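Local atomic coordinates of 2'-5' RNA Ligase (Thermus thermophilus, PDB entry 1IUH), a protein that belongs to the LigT-like phosphoesterases of the 2H clan and folds into a curled antiparallel beta-sheet with helices packed against it. Residues Leu57-Gly60 with His61-Ala64; Glu94-Gly97 with Phe98-Leu101; Ala16-Glu19 with Ala20-Lys23; Ala134-Lys137 with Ala138-Pro141. All blocks are in the same frame, centred on the assembly; numbering follows the deposited sequence.

Interaction 1. Residues Leu57-Gly60 with His61-Ala64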
ATOM      1  N   LEU A  57      16.793   0.526  -3.609  1.00 19.17           N
ATOM      2  CA  LEU A  57      16.796  -0.458  -4.697  1.00 19.02           C
ATOM      3  C   LEU A  57      17.443  -1.738  -4.236  1.00 18.89           C
ATOM      4  O   LEU A  57      16.892  -2.841  -4.450  1.00 22.37           O
ATOM      5  CB  LEU A  57      17.534   0.087  -5.948  1.00 16.77           C
ATOM      6  CG  LEU A  57      16.735   1.193  -6.688  1.00 18.43           C
ATOM      7  CD1 LEU A  57      17.568   1.862  -7.796  1.00 18.29           C
ATOM      8  CD2 LEU A  57      15.431   0.611  -7.301  1.00 17.44           C
ATOM      9  N   ALA A  58      18.584  -1.618  -3.570  1.00 17.55           N
ATOM     10  CA  ALA A  58      19.291  -2.808  -3.130  1.00 17.30           C
ATOM     11  C   ALA A  58      18.476  -3.568  -2.048  1.00 18.15           C
ATOM     12  O   ALA A  58      18.371  -4.824  -2.015  1.00 16.85           O
ATOM     13  CB  ALA A  58      20.670  -2.397  -2.634  1.00 16.82           C
ATOM     14  N   LEU A  59      17.871  -2.778  -1.174  1.00 18.32           N
ATOM     15  CA  LEU A  59      17.049  -3.328  -0.160  1.00 17.93           C
ATOM     16  C   LEU A  59      15.933  -4.138  -0.816  1.00 18.13           C
ATOM     17  O   LEU A  59      15.624  -5.260  -0.384  1.00 19.37           O
ATOM     18  CB  LEU A  59      16.491  -2.228   0.685  1.00 18.32           C
ATOM     19  CG  LEU A  59      15.604  -2.717   1.838  1.00 21.41           C
ATOM     20  CD1 LEU A  59      16.243  -3.908   2.552  1.00 19.33           C
ATOM     21  CD2 LEU A  59      15.415  -1.579   2.810  1.00 19.16           C
ATOM     22  N   GLY A  60      15.370  -3.618  -1.892  1.00 17.60           N
ATOM     23  CA  GLY A  60      14.289  -4.351  -2.556  1.00 17.03           C
ATOM     24  C   GLY A  60      14.797  -5.679  -3.133  1.00 19.95           C
ATOM     25  O   GLY A  60      14.183  -6.756  -2.930  1.00 17.15           O
ATOM     26  N   HIS A  61      15.937  -5.617  -3.850  1.00 19.84           N
ATOM     27  CA  HIS A  61      16.468  -6.842  -4.429  1.00 19.67           C
ATOM     28  C   HIS A  61      16.793  -7.836  -3.323  1.00 20.06           C
ATOM     29  O   HIS A  61      16.518  -9.020  -3.457  1.00 20.12           O
ATOM     30  CB  HIS A  61      17.719  -6.579  -5.297  1.00 17.55           C
ATOM     31  CG  HIS A  61      17.500  -5.624  -6.431  1.00 16.31           C
ATOM     32  ND1 HIS A  61      16.714  -5.927  -7.533  1.00 17.27           N
ATOM     33  CD2 HIS A  61      17.987  -4.379  -6.648  1.00 13.26           C
ATOM     34  CE1 HIS A  61      16.738  -4.911  -8.380  1.00 14.75           C
ATOM     35  NE2 HIS A  61      17.501  -3.961  -7.862  1.00 16.90           N
ATOM     36  N   ARG A  62      17.374  -7.369  -2.230  1.00 22.48           N
ATOM     37  CA  ARG A  62      17.699  -8.298  -1.123  1.00 25.95           C
ATOM     38  C   ARG A  62      16.451  -9.019  -0.570  1.00 25.91           C
ATOM     39  O   ARG A  62      16.389 -10.246  -0.500  1.00 25.92           O
ATOM     40  CB  ARG A  62      18.376  -7.555   0.017  1.00 28.15           C
ATOM     41  CG  ARG A  62      19.810  -7.811   0.074  1.00 35.64           C
ATOM     42  CD  ARG A  62      20.479  -6.851   1.045  1.00 39.46           C
ATOM     43  NE  ARG A  62      20.406  -7.344   2.409  1.00 43.73           N
ATOM     44  CZ  ARG A  62      20.289  -6.571   3.487  1.00 46.54           C
ATOM     45  NH1 ARG A  62      20.219  -5.237   3.353  1.00 47.67           N
ATOM     46  NH2 ARG A  62      20.251  -7.140   4.701  1.00 46.10           N
ATOM     47  N   LEU A  63      15.459  -8.236  -0.171  1.00 25.04           N
ATOM     48  CA  LEU A  63      14.276  -8.828   0.359  1.00 25.37           C
ATOM     49  C   LEU A  63      13.648  -9.738  -0.650  1.00 25.57           C
ATOM     50  O   LEU A  63      13.238 -10.844  -0.280  1.00 25.82           O
ATOM     51  CB  LEU A  63      13.288  -7.761   0.779  1.00 24.43           C
ATOM     52  CG  LEU A  63      13.703  -7.193   2.090  1.00 24.33           C
ATOM     53  CD1 LEU A  63      12.485  -6.524   2.637  1.00 28.80           C
ATOM     54  CD2 LEU A  63      14.143  -8.268   3.019  1.00 24.29           C
ATOM     55  N   ALA A  64      13.571  -9.292  -1.915  1.00 25.30           N
ATOM     56  CA  ALA A  64      12.954 -10.130  -2.985  1.00 26.12           C
ATOM     57  C   ALA A  64      13.552 -11.515  -3.103  1.00 25.29           C
ATOM     58  O   ALA A  64      12.816 -12.453  -3.323  1.00 26.43           O
ATOM     59  CB  ALA A  64      13.016  -9.439  -4.394  1.00 23.13           C
TER
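R62 lies one turn on from A58 and three residues on from L59 in helix 53-66, and its long side chain runs back toward L59. R62 CB starts 3.4 Å from A58 O and also faces L59 O. R62 CG stays near the A58 carbonyl, at 3.9 Å from A58 O. Beyond it the chain bends at chi3 (85°), which swings the guanidinium over to L59, where R62 NH1 comes to 4.3 Å from L59 CD1. L59 in turn lies alongside L63, both pointing the same way, with L59 CD1 4.2 Å from L63 CG. Beneath these side chains run ordinary helical bonds: R62 N to A58 O at 2.7 Å, L63 N to L59 O at 3.0 Å, an almost straight bond (N-H...O 178°), and A64 N to G60 O. L59 and L63 also touch L105 of helix 96-113, while H61 sets its ring edge-to-face with F177 of strand 169-178. No side-chain hydrogen bond crosses between the two halves: backbone bonds hold the turn, the leucines offer the neighbouring helix an apolar surface, and R62 adds van der Waals contact through CB and CG, its guanidinium only loosely approaching L59.

Interaction 2. Residues Glu94-Gly97 with Phe98-Leu101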
ATOM      1  N   GLU A  94      -5.005  -9.780   3.997  1.00 27.27           N
ATOM      2  CA  GLU A  94      -4.227 -10.442   5.042  1.00 28.14           C
ATOM      3  C   GLU A  94      -3.305 -11.519   4.515  1.00 26.95           C
ATOM      4  O   GLU A  94      -3.601 -12.160   3.505  1.00 27.87           O
ATOM      5  CB  GLU A  94      -5.163 -11.044   6.092  1.00 30.73           C
ATOM      6  CG  GLU A  94      -5.697 -12.408   5.749  1.00 35.10           C
ATOM      7  CD  GLU A  94      -6.735 -12.887   6.764  1.00 39.44           C
ATOM      8  OE1 GLU A  94      -6.427 -12.802   7.987  1.00 38.57           O
ATOM      9  OE2 GLU A  94      -7.842 -13.344   6.328  1.00 39.89           O
ATOM     10  N   ALA A  95      -2.193 -11.708   5.214  1.00 25.09           N
ATOM     11  CA  ALA A  95      -1.185 -12.721   4.888  1.00 23.88           C
ATOM     12  C   ALA A  95       0.090 -12.399   5.626  1.00 25.00           C
ATOM     13  O   ALA A  95       0.521 -11.248   5.688  1.00 25.44           O
ATOM     14  CB  ALA A  95      -0.884 -12.749   3.402  1.00 24.47           C
ATOM     15  N   GLU A  96       0.673 -13.427   6.215  1.00 27.75           N
ATOM     16  CA  GLU A  96       1.948 -13.336   6.915  1.00 29.74           C
ATOM     17  C   GLU A  96       3.010 -12.597   6.058  1.00 28.79           C
ATOM     18  O   GLU A  96       3.818 -11.778   6.565  1.00 27.45           O
ATOM     19  CB  GLU A  96       2.457 -14.735   7.156  1.00 32.83           C
ATOM     20  CG  GLU A  96       2.456 -15.113   8.600  1.00 40.09           C
ATOM     21  CD  GLU A  96       3.327 -14.205   9.425  1.00 42.43           C
ATOM     22  OE1 GLU A  96       2.759 -13.378  10.209  1.00 44.19           O
ATOM     23  OE2 GLU A  96       4.577 -14.325   9.270  1.00 43.80           O
ATOM     24  N   GLY A  97       2.993 -12.950   4.769  1.00 26.80           N
ATOM     25  CA  GLY A  97       3.912 -12.402   3.799  1.00 26.18           C
ATOM     26  C   GLY A  97       3.970 -10.887   3.784  1.00 25.76           C
ATOM     27  O   GLY A  97       5.087 -10.361   3.630  1.00 25.40           O
ATOM     28  N   PHE A  98       2.819 -10.199   3.921  1.00 22.80           N
ATOM     29  CA  PHE A  98       2.843  -8.747   3.942  1.00 22.51           C
ATOM     30  C   PHE A  98       3.602  -8.296   5.155  1.00 23.54           C
ATOM     31  O   PHE A  98       4.401  -7.360   5.079  1.00 24.77           O
ATOM     32  CB  PHE A  98       1.449  -8.101   4.023  1.00 20.49           C
ATOM     33  CG  PHE A  98       0.590  -8.354   2.839  1.00 18.48           C
ATOM     34  CD1 PHE A  98      -0.721  -8.824   3.016  1.00 15.97           C
ATOM     35  CD2 PHE A  98       1.093  -8.161   1.521  1.00 17.14           C
ATOM     36  CE1 PHE A  98      -1.534  -9.103   1.892  1.00 17.01           C
ATOM     37  CE2 PHE A  98       0.285  -8.442   0.383  1.00 17.78           C
ATOM     38  CZ  PHE A  98      -1.041  -8.915   0.566  1.00 15.40           C
ATOM     39  N   LEU A  99       3.357  -8.948   6.281  1.00 24.79           N
ATOM     40  CA  LEU A  99       4.019  -8.527   7.503  1.00 24.70           C
ATOM     41  C   LEU A  99       5.496  -8.815   7.382  1.00 22.94           C
ATOM     42  O   LEU A  99       6.294  -7.976   7.757  1.00 22.88           O
ATOM     43  CB  LEU A  99       3.434  -9.221   8.746  1.00 27.58           C
ATOM     44  CG  LEU A  99       1.947  -9.208   9.222  1.00 31.41           C
ATOM     45  CD1 LEU A  99       1.074  -8.132   8.564  1.00 32.39           C
ATOM     46  CD2 LEU A  99       1.321 -10.579   8.949  1.00 31.57           C
ATOM     47  N   ARG A 100       5.868  -9.975   6.846  1.00 21.28           N
ATOM     48  CA  ARG A 100       7.303 -10.306   6.680  1.00 20.34           C
ATOM     49  C   ARG A 100       8.021  -9.268   5.759  1.00 19.41           C
ATOM     50  O   ARG A 100       9.095  -8.733   6.090  1.00 19.03           O
ATOM     51  CB  ARG A 100       7.508 -11.753   6.155  1.00 19.74           C
ATOM     52  CG  ARG A 100       7.116 -12.863   7.146  1.00 20.11           C
ATOM     53  CD  ARG A 100       7.181 -14.251   6.529  1.00 20.38           C
ATOM     54  NE  ARG A 100       8.537 -14.659   6.164  1.00 23.59           N
ATOM     55  CZ  ARG A 100       9.493 -15.080   7.019  1.00 26.32           C
ATOM     56  NH1 ARG A 100       9.275 -15.195   8.325  1.00 26.32           N
ATOM     57  NH2 ARG A 100      10.722 -15.326   6.583  1.00 25.83           N
ATOM     58  N   LEU A 101       7.426  -8.932   4.631  1.00 18.12           N
ATOM     59  CA  LEU A 101       8.078  -7.901   3.810  1.00 19.44           C
ATOM     60  C   LEU A 101       8.124  -6.532   4.529  1.00 19.93           C
ATOM     61  O   LEU A 101       9.100  -5.801   4.435  1.00 21.46           O
ATOM     62  CB  LEU A 101       7.376  -7.749   2.449  1.00 18.05           C
ATOM     63  CG  LEU A 101       7.494  -8.963   1.523  1.00 17.50           C
ATOM     64  CD1 LEU A 101       6.695  -8.681   0.214  1.00 18.45           C
ATOM     65  CD2 LEU A 101       8.964  -9.272   1.253  1.00 15.64           C
TER
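The first turn of helix 96-113 opens with A95 in the N-cap position, and A95 meets F98 through both backbone and side chain. F98 N donates to A95 O at 3.1 Å, a bent bond (137°) whose donor stands 55° out of the carbonyl plane, since it spans only three residues. A95 CB rests 3.9 Å from F98 CD1, and F98 CE1 reaches 4.0 Å from E94 C. With CG anti to its carbonyl carbon and beside its own N, F98 is turned back toward the residues that lead into the helix. From there the four-residue pattern takes over: R100 N bonds to E96 O at 2.7 Å and L101 N to G97 O. The helix follows directly on strand 88-94 and lies against the curled sheet, so F98 reaches into the core, touching L40, L42, W152 and V154 and meeting F70 edge-to-face; L101 is also buried, on F70 and F157. On the exposed side, E96 bends at chi2 and divides its carboxylate between two neighbours. E96 OE1 lies 3.4 Å from L99 CD2, the two side chains crossing at about a right angle, and E96 OE2 lies 3.6 Å from R100 CG. The charged ends of E96 and R100 do not join: E96 OE2 and R100 NH1 are 4.9 Å apart, with the carboxylate and guanidinium planes 58° to one another. R100 NE instead forms a salt bridge with E67, just beyond helix 53-66.

Interaction 3. Residues Ala16-Glu19 with Ala20-Lys23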
ATOM      1  N   ALA A  16     -12.589  -6.621  -8.319  1.00 31.34           N
ATOM      2  CA  ALA A  16     -13.464  -6.834  -7.175  1.00 31.55           C
ATOM      3  C   ALA A  16     -13.564  -5.571  -6.356  1.00 32.23           C
ATOM      4  O   ALA A  16     -14.607  -5.259  -5.790  1.00 33.12           O
ATOM      5  CB  ALA A  16     -12.918  -7.953  -6.302  1.00 33.10           C
ATOM      6  N   LEU A  17     -12.437  -4.883  -6.286  1.00 31.61           N
ATOM      7  CA  LEU A  17     -12.275  -3.641  -5.568  1.00 32.52           C
ATOM      8  C   LEU A  17     -12.955  -2.476  -6.329  1.00 31.96           C
ATOM      9  O   LEU A  17     -13.481  -1.524  -5.736  1.00 31.64           O
ATOM     10  CB  LEU A  17     -10.759  -3.392  -5.427  1.00 33.26           C
ATOM     11  CG  LEU A  17      -9.965  -3.578  -4.117  1.00 33.12           C
ATOM     12  CD1 LEU A  17     -10.646  -4.534  -3.199  1.00 31.95           C
ATOM     13  CD2 LEU A  17      -8.499  -3.992  -4.457  1.00 32.08           C
ATOM     14  N   VAL A  18     -12.893  -2.528  -7.653  1.00 31.26           N
ATOM     15  CA  VAL A  18     -13.528  -1.507  -8.441  1.00 29.62           C
ATOM     16  C   VAL A  18     -15.037  -1.684  -8.354  1.00 31.58           C
ATOM     17  O   VAL A  18     -15.778  -0.734  -8.459  1.00 32.71           O
ATOM     18  CB  VAL A  18     -13.104  -1.611  -9.828  1.00 28.57           C
ATOM     19  CG1 VAL A  18     -14.024  -0.847 -10.692  1.00 28.77           C
ATOM     20  CG2 VAL A  18     -11.731  -1.045  -9.940  1.00 26.21           C
ATOM     21  N   GLU A  19     -15.506  -2.904  -8.142  1.00 32.38           N
ATOM     22  CA  GLU A  19     -16.913  -3.090  -8.012  1.00 33.36           C
ATOM     23  C   GLU A  19     -17.318  -2.566  -6.623  1.00 33.32           C
ATOM     24  O   GLU A  19     -18.421  -2.057  -6.419  1.00 35.43           O
ATOM     25  CB  GLU A  19     -17.249  -4.561  -8.253  1.00 36.89           C
ATOM     26  CG  GLU A  19     -17.125  -4.931  -9.802  1.00 42.95           C
ATOM     27  CD  GLU A  19     -16.903  -6.441 -10.123  1.00 43.76           C
ATOM     28  OE1 GLU A  19     -17.726  -7.296  -9.761  1.00 45.86           O
ATOM     29  OE2 GLU A  19     -15.894  -6.782 -10.757  1.00 46.46           O
ATOM     30  N   ALA A  20     -16.401  -2.638  -5.679  1.00 32.13           N
ATOM     31  CA  ALA A  20     -16.623  -2.171  -4.328  1.00 29.30           C
ATOM     32  C   ALA A  20     -16.799  -0.677  -4.372  1.00 29.43           C
ATOM     33  O   ALA A  20     -17.755  -0.147  -3.814  1.00 26.58           O
ATOM     34  CB  ALA A  20     -15.440  -2.482  -3.498  1.00 28.70           C
ATOM     35  N   GLN A  21     -15.865  -0.009  -5.049  1.00 29.90           N
ATOM     36  CA  GLN A  21     -15.881   1.464  -5.171  1.00 32.43           C
ATOM     37  C   GLN A  21     -17.255   1.981  -5.635  1.00 34.19           C
ATOM     38  O   GLN A  21     -17.668   3.129  -5.391  1.00 34.17           O
ATOM     39  CB  GLN A  21     -14.799   1.944  -6.157  1.00 29.66           C
ATOM     40  CG  GLN A  21     -13.399   1.750  -5.619  1.00 30.22           C
ATOM     41  CD  GLN A  21     -12.346   2.161  -6.618  1.00 31.79           C
ATOM     42  OE1 GLN A  21     -12.374   1.731  -7.782  1.00 32.08           O
ATOM     43  NE2 GLN A  21     -11.404   3.010  -6.177  1.00 30.78           N
ATOM     44  N   THR A  22     -17.945   1.083  -6.310  1.00 35.43           N
ATOM     45  CA  THR A  22     -19.222   1.359  -6.876  1.00 35.53           C
ATOM     46  C   THR A  22     -20.209   1.863  -5.836  1.00 35.52           C
ATOM     47  O   THR A  22     -21.019   2.764  -6.131  1.00 33.79           O
ATOM     48  CB  THR A  22     -19.696   0.066  -7.593  1.00 35.28           C
ATOM     49  OG1 THR A  22     -19.255   0.116  -8.962  1.00 35.69           O
ATOM     50  CG2 THR A  22     -21.187  -0.118  -7.499  1.00 34.67           C
ATOM     51  N   LYS A  23     -20.117   1.329  -4.614  1.00 35.04           N
ATOM     52  CA  LYS A  23     -21.085   1.712  -3.574  1.00 34.84           C
ATOM     53  C   LYS A  23     -20.898   3.157  -3.171  1.00 34.09           C
ATOM     54  O   LYS A  23     -21.681   3.712  -2.412  1.00 34.28           O
ATOM     55  CB  LYS A  23     -20.931   0.854  -2.300  1.00 35.38           C
ATOM     56  CG  LYS A  23     -20.289  -0.551  -2.461  1.00 39.87           C
ATOM     57  CD  LYS A  23     -21.272  -1.735  -2.305  1.00 40.19           C
ATOM     58  CE  LYS A  23     -21.889  -2.157  -3.679  1.00 42.66           C
ATOM     59  NZ  LYS A  23     -23.107  -3.054  -3.593  1.00 39.25           N
TER
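L17 O is where A20 and Q21 close in on the preceding turn. A20 CB sits 3.1 Å from L17 O, Q21 CG comes to 3.3 Å from the same oxygen, and Q21 N donates to it at 2.9 Å (161°). One carbonyl thus takes a hydrogen bond and is packed by two neighbouring side chains. Q21 keeps CG beside its own N (chi1 -69°) and extends beyond it, which carries the amide back along the helix to V18: Q21 OE1 lies 3.6 Å from V18 CG2 and slightly nearer V18 CA. The amide nitrogen turns the other way, Q21 NE2 being hydrogen-bonded to V33 O and L133 O; those two bonds fix the rotation of the amide and leave OE1 against valine carbons. The helix backbone has a weak point beside this, the bond from A20 N to A16 O, at 3.2 Å with a bend to 133°. The exposed side, where E19, T22 and K23 lie, is looser. K23 N donates to A20 O at 2.9 Å. L17 faces inward, onto I131 and L133. With one face buried on strand 130-136 and the other in solvent, this late turn of helix 11-21 is that of an amphipathic helix packed on a beta-sheet.

Interaction 4. Residues Ala134-Lys137 with Ala138-Pro141; sequences ARRK and APAP
R136 folds its guanidinium over the peptide link between A138 and P139, presenting one face to it. P139 N lies 3.6 Å above the guanidinium plane, over its centre, and A138 C is 3.1 Å above it, toward the rim. At the far end R136 NH2 comes to 4.1 Å from P139 CG. A138 O is also over this face, not in line with an N-H, so the approach of R136 NE makes no hydrogen bond; the very short distance from R136 CD to that oxygen is doubtful. The contact is therefore a flat cation laid on a peptide group. Bends at chi2 (58°) and chi3 (142°) bring the arginine round, and the turn of the chain through K137-P139 delivers the peptide to meet it. Farther out, W30 touches R136 and A140 and gives its NE1 to P141 O, while T85 also touches R136. Backbone bonds pin both sides: R136 with R87, A138 with G29. Strand 130-136, which carries one of the two H-x-T motifs that give the 2H proteins their name, runs between strands 30-32 and 88-94, and here the arginine that ends it covers the start of the surface loop leaving an antiparallel sheet.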
ATOM      1  N   ALA A 134     -11.085   4.820  -1.339  1.00 20.06           N
ATOM      2  CA  ALA A 134     -11.482   6.184  -1.559  1.00 21.93           C
ATOM      3  C   ALA A 134     -11.114   7.035  -0.378  1.00 22.46           C
ATOM      4  O   ALA A 134     -10.923   6.539   0.716  1.00 22.28           O
ATOM      5  CB  ALA A 134     -13.015   6.250  -1.825  1.00 21.25           C
ATOM      6  N   ARG A 135     -11.025   8.335  -0.610  1.00 25.70           N
ATOM      7  CA  ARG A 135     -10.682   9.285   0.461  1.00 28.83           C
ATOM      8  C   ARG A 135     -11.776  10.383   0.557  1.00 29.11           C
ATOM      9  O   ARG A 135     -12.331  10.857  -0.457  1.00 27.82           O
ATOM     10  CB  ARG A 135      -9.280   9.898   0.218  1.00 30.99           C
ATOM     11  CG  ARG A 135      -8.135   8.882   0.224  1.00 35.52           C
ATOM     12  CD  ARG A 135      -6.653   9.447   0.002  1.00 39.19           C
ATOM     13  NE  ARG A 135      -5.634   8.490   0.533  1.00 41.49           N
ATOM     14  CZ  ARG A 135      -5.225   8.419   1.826  1.00 43.18           C
ATOM     15  NH1 ARG A 135      -5.714   9.264   2.766  1.00 38.91           N
ATOM     16  NH2 ARG A 135      -4.357   7.455   2.202  1.00 43.34           N
ATOM     17  N   ARG A 136     -12.081  10.750   1.798  1.00 29.17           N
ATOM     18  CA  ARG A 136     -13.105  11.727   2.090  1.00 31.02           C
ATOM     19  C   ARG A 136     -12.667  13.180   1.936  1.00 31.33           C
ATOM     20  O   ARG A 136     -12.037  13.763   2.817  1.00 32.68           O
ATOM     21  CB  ARG A 136     -13.669  11.384   3.492  1.00 32.64           C
ATOM     22  CG  ARG A 136     -13.887  12.484   4.475  1.00 33.64           C
ATOM     23  CD  ARG A 136     -14.798  13.525   3.960  1.00 37.27           C
ATOM     24  NE  ARG A 136     -15.696  14.058   4.986  1.00 35.92           N
ATOM     25  CZ  ARG A 136     -15.681  15.311   5.410  1.00 36.98           C
ATOM     26  NH1 ARG A 136     -14.801  16.190   4.904  1.00 34.29           N
ATOM     27  NH2 ARG A 136     -16.579  15.683   6.334  1.00 39.39           N
ATOM     28  N   LYS A 137     -12.977  13.741   0.776  1.00 31.51           N
ATOM     29  CA  LYS A 137     -12.667  15.110   0.443  1.00 31.17           C
ATOM     30  C   LYS A 137     -13.800  16.035   0.903  1.00 32.56           C
ATOM     31  O   LYS A 137     -13.627  17.241   1.013  1.00 32.67           O
ATOM     32  CB  LYS A 137     -12.481  15.249  -1.045  1.00 33.15           C
ATOM     33  CG  LYS A 137     -11.019  15.075  -1.572  1.00 38.57           C
ATOM     34  CD  LYS A 137     -10.933  15.566  -3.094  1.00 42.06           C
ATOM     35  CE  LYS A 137      -9.510  15.889  -3.614  1.00 43.98           C
ATOM     36  NZ  LYS A 137      -9.164  15.192  -4.942  1.00 45.51           N
ATOM     37  N   ALA A 138     -14.970  15.493   1.216  1.00 31.83           N
ATOM     38  CA  ALA A 138     -16.044  16.363   1.643  1.00 29.83           C
ATOM     39  C   ALA A 138     -17.082  15.567   2.399  1.00 29.51           C
ATOM     40  O   ALA A 138     -16.956  14.382   2.549  1.00 30.98           O
ATOM     41  CB  ALA A 138     -16.634  17.075   0.434  1.00 27.13           C
ATOM     42  N   PRO A 139     -18.140  16.207   2.899  1.00 29.55           N
ATOM     43  CA  PRO A 139     -19.039  15.283   3.611  1.00 28.26           C
ATOM     44  C   PRO A 139     -19.580  14.079   2.786  1.00 28.37           C
ATOM     45  O   PRO A 139     -20.129  14.225   1.692  1.00 28.16           O
ATOM     46  CB  PRO A 139     -20.152  16.217   4.114  1.00 28.46           C
ATOM     47  CG  PRO A 139     -19.474  17.607   4.170  1.00 26.91           C
ATOM     48  CD  PRO A 139     -18.615  17.608   2.944  1.00 27.33           C
ATOM     49  N   ALA A 140     -19.439  12.888   3.331  1.00 28.11           N
ATOM     50  CA  ALA A 140     -19.935  11.708   2.678  1.00 30.03           C
ATOM     51  C   ALA A 140     -20.193  10.682   3.758  1.00 30.79           C
ATOM     52  O   ALA A 140     -19.556  10.703   4.788  1.00 30.23           O
ATOM     53  CB  ALA A 140     -18.920  11.188   1.654  1.00 32.60           C
ATOM     54  N   PRO A 141     -21.160   9.780   3.545  1.00 31.81           N
ATOM     55  CA  PRO A 141     -21.431   8.780   4.582  1.00 33.03           C
ATOM     56  C   PRO A 141     -20.686   7.428   4.465  1.00 34.69           C
ATOM     57  O   PRO A 141     -20.203   7.062   3.399  1.00 33.01           O
ATOM     58  CB  PRO A 141     -22.930   8.560   4.439  1.00 32.05           C
ATOM     59  CG  PRO A 141     -23.107   8.614   2.975  1.00 31.63           C
ATOM     60  CD  PRO A 141     -22.294   9.860   2.598  1.00 31.87           C
TER

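In the fold
Along the chain the order is interaction 3, 1, 2, 4. Interactions 1 and 2 sit on two helices, 53-66 and 96-113, that pack together: their centres are about 16 Å apart, and L63 CD1 reaches L101 O at 3.9 Å. Interactions 3 and 4 form a second group, also about 16 Å between centres, with nearest atoms about 5 Å apart but no touch; helix 11-21 lies on strand 130-136, whose end carries interaction 4. Interaction 1 lies across the chain's centre from both 3 and 4, about 33 Å and about 36 Å away between centres, and interaction 2 across it from 4. The curled antiparallel sheet joins them, so both LigT-like sequence ranges contribute to each end of one compact chain.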